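Local coordinates for ribose-5-phosphate isomerase RpiB (Thermotoga maritima, PDB 1O1X), which catalyses the interconversion of ribose 5-phosphate and ribulose 5-phosphate, an aldose-ketose isomerisation of the pentose phosphate pathway, at the interface of chains A and B. Sequence-based numbering; all coordinates share one arbitrary frame. Chains: chain A/B, ribose-5-phosphate isomerase RpiB.

Contacts 1 and 2 are neighbouring parts of one two-fold symmetric interface, the centres of their C-alpha atoms about 13 Å apart. They share A:Arg89, which meets the end of the partner's helix 145-152 in contact 1 and backbone carbonyls near the axis in contact 2. The same helix end and the segment after helix 81-87 recur in both with the chains exchanged. Contact 1 is mainly apolar and includes residues of the probable sugar-phosphate site of chain B; contact 2 is mainly polar. Assembly is thus probably tied to the architecture of the catalytic sites, within a deposited assembly of four copies.

Contact 1: the interface of chains A and B. Residues chain A 54-55, 59, 85-86, 89; chain B 111, 148-149, 151-152.
B:Ile152 and A:Ala86 meet through a water that lies 2.7 Å from B:Ile152 O, the last carbonyl of helix 145-152, and also contacts A:Ala86 O near the end of helix 81-87. Two acceptors cannot bond to each other, and the water supplies the hydrogens for both. One residue back, B:Lys151 O accepts a weak hydrogen bond from the ammonium A:Lys59 NZ at 3.1 Å. The A:Lys59 chain bends at its last torsion (chi4 78°) to bring NZ there, and its charge is probably favoured by the partial negative charge of the helix end.

Beside these polar groups, B:Ile152 divides its branches among several partners. Its CG2 lies over one face of the A:Arg89 guanidinium, 3.5 Å from A:Arg89 CZ, and also touches the CG2 methyl of A:Ile85. The other branch packs CG1 against A:Pro55 CG and reaches on with CD1 to A:Tyr54 CE1 at 3.9 Å. A beta-branched residue suits a place with neighbours on both flanks.

The phenol of A:Tyr54 enters tip first between B:Ile152 and B:Arg148. With CG between the backbone N and carbonyl carbon (chi1 58°), the ring is directed out to chain B, where CE2 meets B:Arg148 CB at 3.7 Å. OH comes 3.2 Å from the amide oxygen B:Asn111 OD1, with the ring and amide planes 63° apart, while A:Pro55 CD lies over a ring face within chain A. An alanine in place of A:Tyr54 would probably open a gap beside B:Ile152 CD1 and leave B:Asn111 OD1 without its hydroxyl neighbour.

A:Pro55, whose CG touches B:Arg148 O at 3.3 Å, suits a first helical turn, where no backbone N-H is needed. In this alpha/beta, Rossmann-like fold, the start of helix 54-66 and the end of helix 81-87 receive the partner's C-terminal helix 145-152, beside B:Asn111 and B:Arg148, both predicted to bind ribulose 5-phosphate.

Contact 2: the interface of chains A and B. Residues chain A 88-91, 152-155; chain B 86, 88-90.
This is a two-fold interface between identical subunits of the LacAB/RpiB family, probably that of the dimer, two of which would make up the deposited assembly of four copies; reciprocal arginine-to-backbone bonds and a salt bridge join the subunits. B:Arg89 reaches into chain A. Its NH1 donates to A:Asn88 O at 2.8 Å, with the oxygen nearly in the guanidinium plane but the donor tilted 33° from the carbonyl plane. A:Arg89 returns the same bond to B:Asn88 O across the axis, and the two Asn88 CB atoms pack against each other there.

The B:Arg89 guanidinium also grips A:Asp153 side-on: NE and NH2 both give hydrogen bonds to the one carboxylate oxygen OD1, each at 2.9 Å, the NH2 pair being also the salt bridge. NE meets OD1 nearly along its C-O axis, and NH2 comes from the syn side, somewhat out of the carboxylate plane; the two groups are nearly coplanar, their planes 22° apart. The chain bends at chi2 (-71°), which turns the guanidinium so that one edge faces A:Asn88 O and another A:Asp153. A:Tyr90 O lies over the centre of one guanidinium face, 3.3 Å from B:Arg89 CZ, where it probably favours the positive charge. Arginine suits the place because its flat head, with N-H groups on more than one edge, can satisfy a carbonyl and a carboxylate together.

A:Arg91 supports this arrangement from the second shell, its NE bonding A:Asp153 O at 2.8 Å on an in-plane lone pair, which probably helps to hold the residue whose carboxylate faces B:Arg89.

Two waters, 3.1 Å apart between their oxygens, each bridge A:Arg89 O and B:Arg89 O. At the chain terminus, B:Tyr90 OH donates to the carboxylate oxygen A:Val155 OXT at 3.0 Å, although A:Val155 is poorly ordered and this bond is less certain.

Contact 1: the interface of chains A and B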
ATOM      1  N   TYR A  54      22.561  -8.372  -0.128  1.00 12.26           N
ATOM      2  CA  TYR A  54      21.659  -8.429   1.031  1.00 12.78           C
ATOM      3  C   TYR A  54      21.789  -9.697   1.931  1.00 12.51           C
ATOM      4  O   TYR A  54      21.662  -9.553   3.154  1.00 11.99           O
ATOM      5  CB  TYR A  54      20.162  -8.164   0.633  1.00 12.98           C
ATOM      6  CG  TYR A  54      19.562  -9.104  -0.391  1.00 11.59           C
ATOM      7  CD1 TYR A  54      19.004 -10.335  -0.023  1.00 11.81           C
ATOM      8  CD2 TYR A  54      19.530  -8.760  -1.730  1.00 13.01           C
ATOM      9  CE1 TYR A  54      18.486 -11.218  -0.998  1.00 10.81           C
ATOM     10  CE2 TYR A  54      19.004  -9.627  -2.714  1.00 12.52           C
ATOM     11  CZ  TYR A  54      18.470 -10.854  -2.338  1.00 11.48           C
ATOM     12  OH  TYR A  54      17.951 -11.685  -3.324  1.00 13.05           O
ATOM     13  N   PRO A  55      21.957 -10.914   1.394  1.00 12.49           N
ATOM     14  CA  PRO A  55      22.018 -12.083   2.299  1.00 12.82           C
ATOM     15  C   PRO A  55      23.169 -12.021   3.327  1.00 13.25           C
ATOM     16  O   PRO A  55      23.017 -12.557   4.420  1.00 13.57           O
ATOM     17  CB  PRO A  55      22.174 -13.293   1.338  1.00 12.00           C
ATOM     18  CG  PRO A  55      21.623 -12.775   0.015  1.00 12.88           C
ATOM     19  CD  PRO A  55      22.088 -11.327  -0.028  1.00 12.53           C
ATOM     20  N   LYS A  59      22.306 -12.413   7.502  1.00 13.69           N
ATOM     21  CA  LYS A  59      22.959 -13.411   8.347  1.00 14.24           C
ATOM     22  C   LYS A  59      23.487 -12.788   9.630  1.00 13.27           C
ATOM     23  O   LYS A  59      23.445 -13.421  10.692  1.00 13.74           O
ATOM     24  CB  LYS A  59      24.150 -14.074   7.639  1.00 14.85           C
ATOM     25  CG  LYS A  59      23.780 -15.010   6.523  1.00 17.93           C
ATOM     26  CD  LYS A  59      25.036 -15.479   5.793  1.00 21.10           C
ATOM     27  CE  LYS A  59      24.687 -16.656   4.882  1.00 25.01           C
ATOM     28  NZ  LYS A  59      24.011 -16.311   3.580  1.00 22.99           N
ATOM     29  N   ILE A  85      13.172 -13.235   2.273  1.00 11.40           N
ATOM     30  CA  ILE A  85      13.562 -14.570   1.832  1.00 11.03           C
ATOM     31  C   ILE A  85      14.797 -15.061   2.597  1.00 10.73           C
ATOM     32  O   ILE A  85      14.777 -16.123   3.200  1.00  9.53           O
ATOM     33  CB  ILE A  85      13.785 -14.606   0.323  1.00 10.46           C
ATOM     34  CG1 ILE A  85      12.482 -14.304  -0.453  1.00 11.22           C
ATOM     35  CG2 ILE A  85      14.272 -15.969  -0.134  1.00 10.42           C
ATOM     36  CD1 ILE A  85      12.712 -13.826  -1.857  1.00 10.71           C
ATOM     37  N   ALA A  86      15.859 -14.270   2.613  1.00  9.73           N
ATOM     38  CA  ALA A  86      17.121 -14.711   3.199  1.00 10.29           C
ATOM     39  C   ALA A  86      17.041 -15.011   4.686  1.00 10.70           C
ATOM     40  O   ALA A  86      17.570 -16.025   5.151  1.00 10.88           O
ATOM     41  CB  ALA A  86      18.215 -13.688   2.925  1.00 10.40           C
ATOM     42  N   ARG A  89      15.229 -18.327   6.029  1.00 10.39           N
ATOM     43  CA  ARG A  89      15.940 -19.596   5.850  1.00 10.67           C
ATOM     44  C   ARG A  89      16.271 -20.274   7.175  1.00 11.52           C
ATOM     45  O   ARG A  89      16.519 -21.471   7.207  1.00 11.38           O
ATOM     46  CB  ARG A  89      17.226 -19.371   5.063  1.00 10.54           C
ATOM     47  CG  ARG A  89      17.013 -19.231   3.575  1.00 10.37           C
ATOM     48  CD  ARG A  89      16.619 -20.547   2.913  1.00 10.13           C
ATOM     49  NE  ARG A  89      16.695 -20.433   1.466  1.00  9.59           N
ATOM     50  CZ  ARG A  89      15.731 -19.936   0.677  1.00 10.56           C
ATOM     51  NH1 ARG A  89      14.583 -19.493   1.168  1.00  8.48           N
ATOM     52  NH2 ARG A  89      15.939 -19.878  -0.630  1.00 11.14           N
TER
ATOM     53  N   ASN B 111      14.773 -11.124  -7.817  1.00 11.99           N
ATOM     54  CA  ASN B 111      14.877 -12.234  -6.872  1.00 12.22           C
ATOM     55  C   ASN B 111      14.598 -13.607  -7.497  1.00 11.77           C
ATOM     56  O   ASN B 111      14.642 -14.611  -6.788  1.00 11.47           O
ATOM     57  CB  ASN B 111      13.970 -12.014  -5.651  1.00 11.23           C
ATOM     58  CG  ASN B 111      14.158 -10.649  -5.002  1.00 14.83           C
ATOM     59  OD1 ASN B 111      15.123 -10.406  -4.243  1.00 16.20           O
ATOM     60  ND2 ASN B 111      13.249  -9.763  -5.278  1.00  9.30           N
ATOM     61  N   ARG B 148      23.405 -12.973  -5.491  1.00 10.18           N
ATOM     62  CA  ARG B 148      22.603 -12.736  -4.285  1.00 11.52           C
ATOM     63  C   ARG B 148      21.652 -13.871  -4.035  1.00 11.42           C
ATOM     64  O   ARG B 148      21.557 -14.336  -2.912  1.00 11.83           O
ATOM     65  CB  ARG B 148      21.837 -11.424  -4.383  1.00 11.79           C
ATOM     66  CG  ARG B 148      22.793 -10.274  -4.391  1.00 12.67           C
ATOM     67  CD  ARG B 148      22.214  -9.021  -4.921  1.00 15.11           C
ATOM     68  NE  ARG B 148      23.240  -7.982  -5.039  1.00 17.15           N
ATOM     69  CZ  ARG B 148      23.121  -6.945  -5.823  1.00 18.10           C
ATOM     70  NH1 ARG B 148      22.026  -6.796  -6.556  1.00 19.16           N
ATOM     71  NH2 ARG B 148      24.098  -6.062  -5.891  1.00 20.72           N
ATOM     72  N   ILE B 149      20.998 -14.348  -5.086  1.00 11.67           N
ATOM     73  CA  ILE B 149      20.086 -15.479  -4.951  1.00 11.77           C
ATOM     74  C   ILE B 149      20.797 -16.774  -4.537  1.00 12.16           C
ATOM     75  O   ILE B 149      20.257 -17.588  -3.733  1.00 12.80           O
ATOM     76  CB  ILE B 149      19.040 -15.631  -6.090  0.65 13.08           C
ATOM     77  CG1 ILE B 149      19.621 -16.051  -7.402  0.65 13.60           C
ATOM     78  CG2 ILE B 149      18.168 -14.358  -6.239  0.65 13.19           C
ATOM     79  CD1 ILE B 149      18.522 -16.375  -8.377  0.65 16.88           C
ATOM     80  N   LYS B 151      23.633 -16.780  -2.720  1.00 10.66           N
ATOM     81  CA  LYS B 151      23.995 -16.497  -1.327  1.00 11.28           C
ATOM     82  C   LYS B 151      22.847 -16.785  -0.340  1.00 11.46           C
ATOM     83  O   LYS B 151      23.105 -17.205   0.795  1.00 11.17           O
ATOM     84  CB  LYS B 151      24.520 -15.061  -1.158  1.00 10.03           C
ATOM     85  CG  LYS B 151      25.955 -14.865  -1.585  1.00 10.06           C
ATOM     86  CD  LYS B 151      26.457 -13.439  -1.340  1.00 10.29           C
ATOM     87  CE  LYS B 151      27.927 -13.294  -1.626  1.00 11.36           C
ATOM     88  NZ  LYS B 151      28.388 -11.906  -1.320  1.00  8.40           N
ATOM     89  N   ILE B 152      21.606 -16.600  -0.766  1.00 11.69           N
ATOM     90  CA  ILE B 152      20.453 -16.922   0.111  1.00 13.62           C
ATOM     91  C   ILE B 152      20.556 -18.384   0.598  1.00 14.70           C
ATOM     92  O   ILE B 152      20.248 -18.698   1.754  1.00 14.40           O
ATOM     93  CB  ILE B 152      19.120 -16.716  -0.638  1.00 13.69           C
ATOM     94  CG1 ILE B 152      18.886 -15.230  -0.904  1.00 13.70           C
ATOM     95  CG2 ILE B 152      17.959 -17.317   0.143  1.00 14.07           C
ATOM     96  CD1 ILE B 152      17.781 -14.992  -1.860  1.00 17.01           C
TER
HETATM   97  O   HOH W   1      19.853 -16.748   3.632  1.00 18.76           O

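Contact 2: the interface of chains A and B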
ATOM      1  N   ASN A  88      14.412 -15.766   6.547  1.00  9.40           N
ATOM      2  CA  ASN A  88      13.499 -16.841   6.912  1.00  9.45           C
ATOM      3  C   ASN A  88      14.009 -18.250   6.551  1.00  9.82           C
ATOM      4  O   ASN A  88      13.341 -19.254   6.769  1.00  9.96           O
ATOM      5  CB  ASN A  88      12.138 -16.537   6.325  1.00 10.01           C
ATOM      6  CG  ASN A  88      11.395 -15.466   7.128  1.00  9.40           C
ATOM      7  OD1 ASN A  88      11.366 -15.527   8.382  1.00  9.35           O
ATOM      8  ND2 ASN A  88      10.786 -14.518   6.428  1.00  8.90           N
ATOM      9  N   ARG A  89      15.229 -18.327   6.029  1.00 10.39           N
ATOM     10  CA  ARG A  89      15.940 -19.596   5.850  1.00 10.67           C
ATOM     11  C   ARG A  89      16.271 -20.274   7.175  1.00 11.52           C
ATOM     12  O   ARG A  89      16.519 -21.471   7.207  1.00 11.38           O
ATOM     13  CB  ARG A  89      17.226 -19.371   5.063  1.00 10.54           C
ATOM     14  CG  ARG A  89      17.013 -19.231   3.575  1.00 10.37           C
ATOM     15  CD  ARG A  89      16.619 -20.547   2.913  1.00 10.13           C
ATOM     16  NE  ARG A  89      16.695 -20.433   1.466  1.00  9.59           N
ATOM     17  CZ  ARG A  89      15.731 -19.936   0.677  1.00 10.56           C
ATOM     18  NH1 ARG A  89      14.583 -19.493   1.168  1.00  8.48           N
ATOM     19  NH2 ARG A  89      15.939 -19.878  -0.630  1.00 11.14           N
ATOM     20  N   TYR A  90      16.273 -19.498   8.258  1.00 11.88           N
ATOM     21  CA  TYR A  90      16.771 -19.972   9.546  1.00 11.99           C
ATOM     22  C   TYR A  90      15.650 -20.333  10.499  1.00 12.03           C
ATOM     23  O   TYR A  90      14.768 -19.506  10.789  1.00 10.59           O
ATOM     24  CB  TYR A  90      17.674 -18.908  10.155  1.00 12.41           C
ATOM     25  CG  TYR A  90      18.874 -18.667   9.285  1.00 13.60           C
ATOM     26  CD1 TYR A  90      19.996 -19.477   9.393  1.00 17.06           C
ATOM     27  CD2 TYR A  90      18.868 -17.661   8.330  1.00 14.58           C
ATOM     28  CE1 TYR A  90      21.061 -19.297   8.558  1.00 19.69           C
ATOM     29  CE2 TYR A  90      19.930 -17.457   7.508  1.00 16.98           C
ATOM     30  CZ  TYR A  90      21.017 -18.284   7.616  1.00 19.46           C
ATOM     31  OH  TYR A  90      22.093 -18.071   6.834  1.00 23.06           O
ATOM     32  N   ARG A  91      15.683 -21.552  11.012  1.00 11.87           N
ATOM     33  CA  ARG A  91      14.729 -21.940  12.042  1.00 13.35           C
ATOM     34  C   ARG A  91      14.859 -21.007  13.264  1.00 12.47           C
ATOM     35  O   ARG A  91      15.956 -20.581  13.659  1.00 12.23           O
ATOM     36  CB  ARG A  91      14.907 -23.424  12.431  1.00 15.46           C
ATOM     37  CG  ARG A  91      14.425 -24.417  11.310  1.00 20.15           C
ATOM     38  CD  ARG A  91      14.717 -25.900  11.625  1.00 23.52           C
ATOM     39  NE  ARG A  91      13.911 -26.426  12.730  1.00 28.84           N
ATOM     40  CZ  ARG A  91      14.313 -26.504  14.011  1.00 33.05           C
ATOM     41  NH1 ARG A  91      15.524 -26.087  14.390  1.00 35.54           N
ATOM     42  NH2 ARG A  91      13.490 -26.990  14.926  1.00 30.67           N
ATOM     43  N   ILE A 152       6.057 -23.916  11.588  1.00 11.69           N
ATOM     44  CA  ILE A 152       7.005 -23.294  10.631  1.00 13.62           C
ATOM     45  C   ILE A 152       8.379 -23.994  10.721  1.00 14.70           C
ATOM     46  O   ILE A 152       9.053 -24.216   9.709  1.00 14.40           O
ATOM     47  CB  ILE A 152       7.169 -21.788  10.922  1.00 13.69           C
ATOM     48  CG1 ILE A 152       5.878 -21.041  10.592  1.00 13.70           C
ATOM     49  CG2 ILE A 152       8.345 -21.208  10.148  1.00 14.07           C
ATOM     50  CD1 ILE A 152       5.875 -19.655  11.114  1.00 17.01           C
ATOM     51  N   ASP A 153       8.773 -24.341  11.952  1.00 15.61           N
ATOM     52  CA  ASP A 153      10.098 -24.898  12.240  1.00 16.69           C
ATOM     53  C   ASP A 153      10.138 -26.396  12.249  1.00 18.67           C
ATOM     54  O   ASP A 153      11.198 -26.970  12.535  1.00 19.34           O
ATOM     55  CB  ASP A 153      10.634 -24.352  13.570  1.00 16.36           C
ATOM     56  CG  ASP A 153      11.061 -22.902  13.459  1.00 18.06           C
ATOM     57  OD1 ASP A 153      11.500 -22.540  12.367  1.00 19.38           O
ATOM     58  OD2 ASP A 153      11.033 -22.090  14.401  1.00 20.77           O
ATOM     59  N   GLU A 154       9.001 -27.039  11.977  1.00 19.85           N
ATOM     60  CA  GLU A 154       8.950 -28.483  11.735  1.00 22.24           C
ATOM     61  C   GLU A 154       9.157 -28.683  10.234  1.00 25.13           C
ATOM     62  O   GLU A 154       8.228 -28.870   9.498  1.00 25.00           O
ATOM     63  CB  GLU A 154       7.609 -29.053  12.213  1.00 21.17           C
ATOM     64  CG  GLU A 154       7.418 -28.894  13.713  1.00 22.63           C
ATOM     65  CD  GLU A 154       6.047 -29.357  14.224  1.00 26.52           C
ATOM     66  OE1 GLU A 154       5.204 -29.867  13.416  1.00 22.90           O
ATOM     67  OE2 GLU A 154       5.808 -29.177  15.451  1.00 29.11           O
ATOM     68  N   VAL A 155      10.394 -28.554   9.763  1.00 29.92           N
ATOM     69  CA  VAL A 155      10.644 -28.386   8.305  1.00 33.05           C
ATOM     70  C   VAL A 155      10.732 -29.777   7.571  1.00 35.44           C
ATOM     71  O   VAL A 155      11.312 -30.708   8.207  1.00 36.86           O
ATOM     72  CB  VAL A 155      11.869 -27.419   8.032  1.00 33.43           C
ATOM     73  CG1 VAL A 155      11.567 -26.026   8.527  1.00 32.61           C
ATOM     74  CG2 VAL A 155      13.136 -27.920   8.704  1.00 34.98           C
ATOM     75  OXT VAL A 155      10.193 -29.977   6.409  1.00 36.64           O
TER
ATOM     76  N   ALA B  86       7.051 -19.286   6.350  1.00  9.73           N
ATOM     77  CA  ALA B  86       7.086 -20.743   6.271  1.00 10.29           C
ATOM     78  C   ALA B  86       7.736 -21.278   5.007  1.00 10.70           C
ATOM     79  O   ALA B  86       8.539 -22.215   5.063  1.00 10.88           O
ATOM     80  CB  ALA B  86       5.681 -21.311   6.424  1.00 10.40           C
ATOM     81  N   ASN B  88       9.883 -19.817   2.957  1.00  9.40           N
ATOM     82  CA  ASN B  88      11.284 -19.456   2.783  1.00  9.45           C
ATOM     83  C   ASN B  88      12.248 -20.208   3.721  1.00  9.82           C
ATOM     84  O   ASN B  88      13.455 -19.992   3.714  1.00  9.96           O
ATOM     85  CB  ASN B  88      11.410 -17.953   2.887  1.00 10.01           C
ATOM     86  CG  ASN B  88      10.942 -17.249   1.611  1.00  9.40           C
ATOM     87  OD1 ASN B  88      11.305 -17.677   0.487  1.00  9.35           O
ATOM     88  ND2 ASN B  88      10.174 -16.179   1.772  1.00  8.90           N
ATOM     89  N   ARG B  89      11.713 -21.133   4.512  1.00 10.39           N
ATOM     90  CA  ARG B  89      12.518 -22.084   5.283  1.00 10.67           C
ATOM     91  C   ARG B  89      13.304 -23.042   4.395  1.00 11.52           C
ATOM     92  O   ARG B  89      14.277 -23.634   4.840  1.00 11.38           O
ATOM     93  CB  ARG B  89      11.625 -22.885   6.224  1.00 10.54           C
ATOM     94  CG  ARG B  89      11.231 -22.136   7.474  1.00 10.37           C
ATOM     95  CD  ARG B  89      12.398 -21.953   8.439  1.00 10.13           C
ATOM     96  NE  ARG B  89      11.924 -21.483   9.730  1.00  9.59           N
ATOM     97  CZ  ARG B  89      11.674 -20.203  10.045  1.00 10.56           C
ATOM     98  NH1 ARG B  89      11.850 -19.221   9.173  1.00  8.48           N
ATOM     99  NH2 ARG B  89      11.231 -19.916  11.260  1.00 11.14           N
ATOM    100  N   TYR B  90      12.871 -23.187   3.143  1.00 11.88           N
ATOM    101  CA  TYR B  90      13.402 -24.219   2.258  1.00 11.99           C
ATOM    102  C   TYR B  90      14.389 -23.664   1.253  1.00 12.03           C
ATOM    103  O   TYR B  90      14.071 -22.732   0.493  1.00 10.59           O
ATOM    104  CB  TYR B  90      12.246 -24.913   1.550  1.00 12.41           C
ATOM    105  CG  TYR B  90      11.353 -25.604   2.540  1.00 13.60           C
ATOM    106  CD1 TYR B  90      11.657 -26.882   2.990  1.00 17.06           C
ATOM    107  CD2 TYR B  90      10.235 -24.964   3.056  1.00 14.58           C
ATOM    108  CE1 TYR B  90      10.879 -27.483   3.937  1.00 19.69           C
ATOM    109  CE2 TYR B  90       9.441 -25.560   3.983  1.00 16.98           C
ATOM    110  CZ  TYR B  90       9.774 -26.812   4.429  1.00 19.46           C
ATOM    111  OH  TYR B  90       8.975 -27.432   5.320  1.00 23.06           O
TER
HETATM  112  O   HOH W   2       7.922 -23.932   7.234  1.00 18.76           O
HETATM  113  O   HOH W   3      17.068 -23.246   5.107  1.00 23.95           O
HETATM  114  O   HOH W   4      15.140 -23.926   7.493  1.00 23.95           O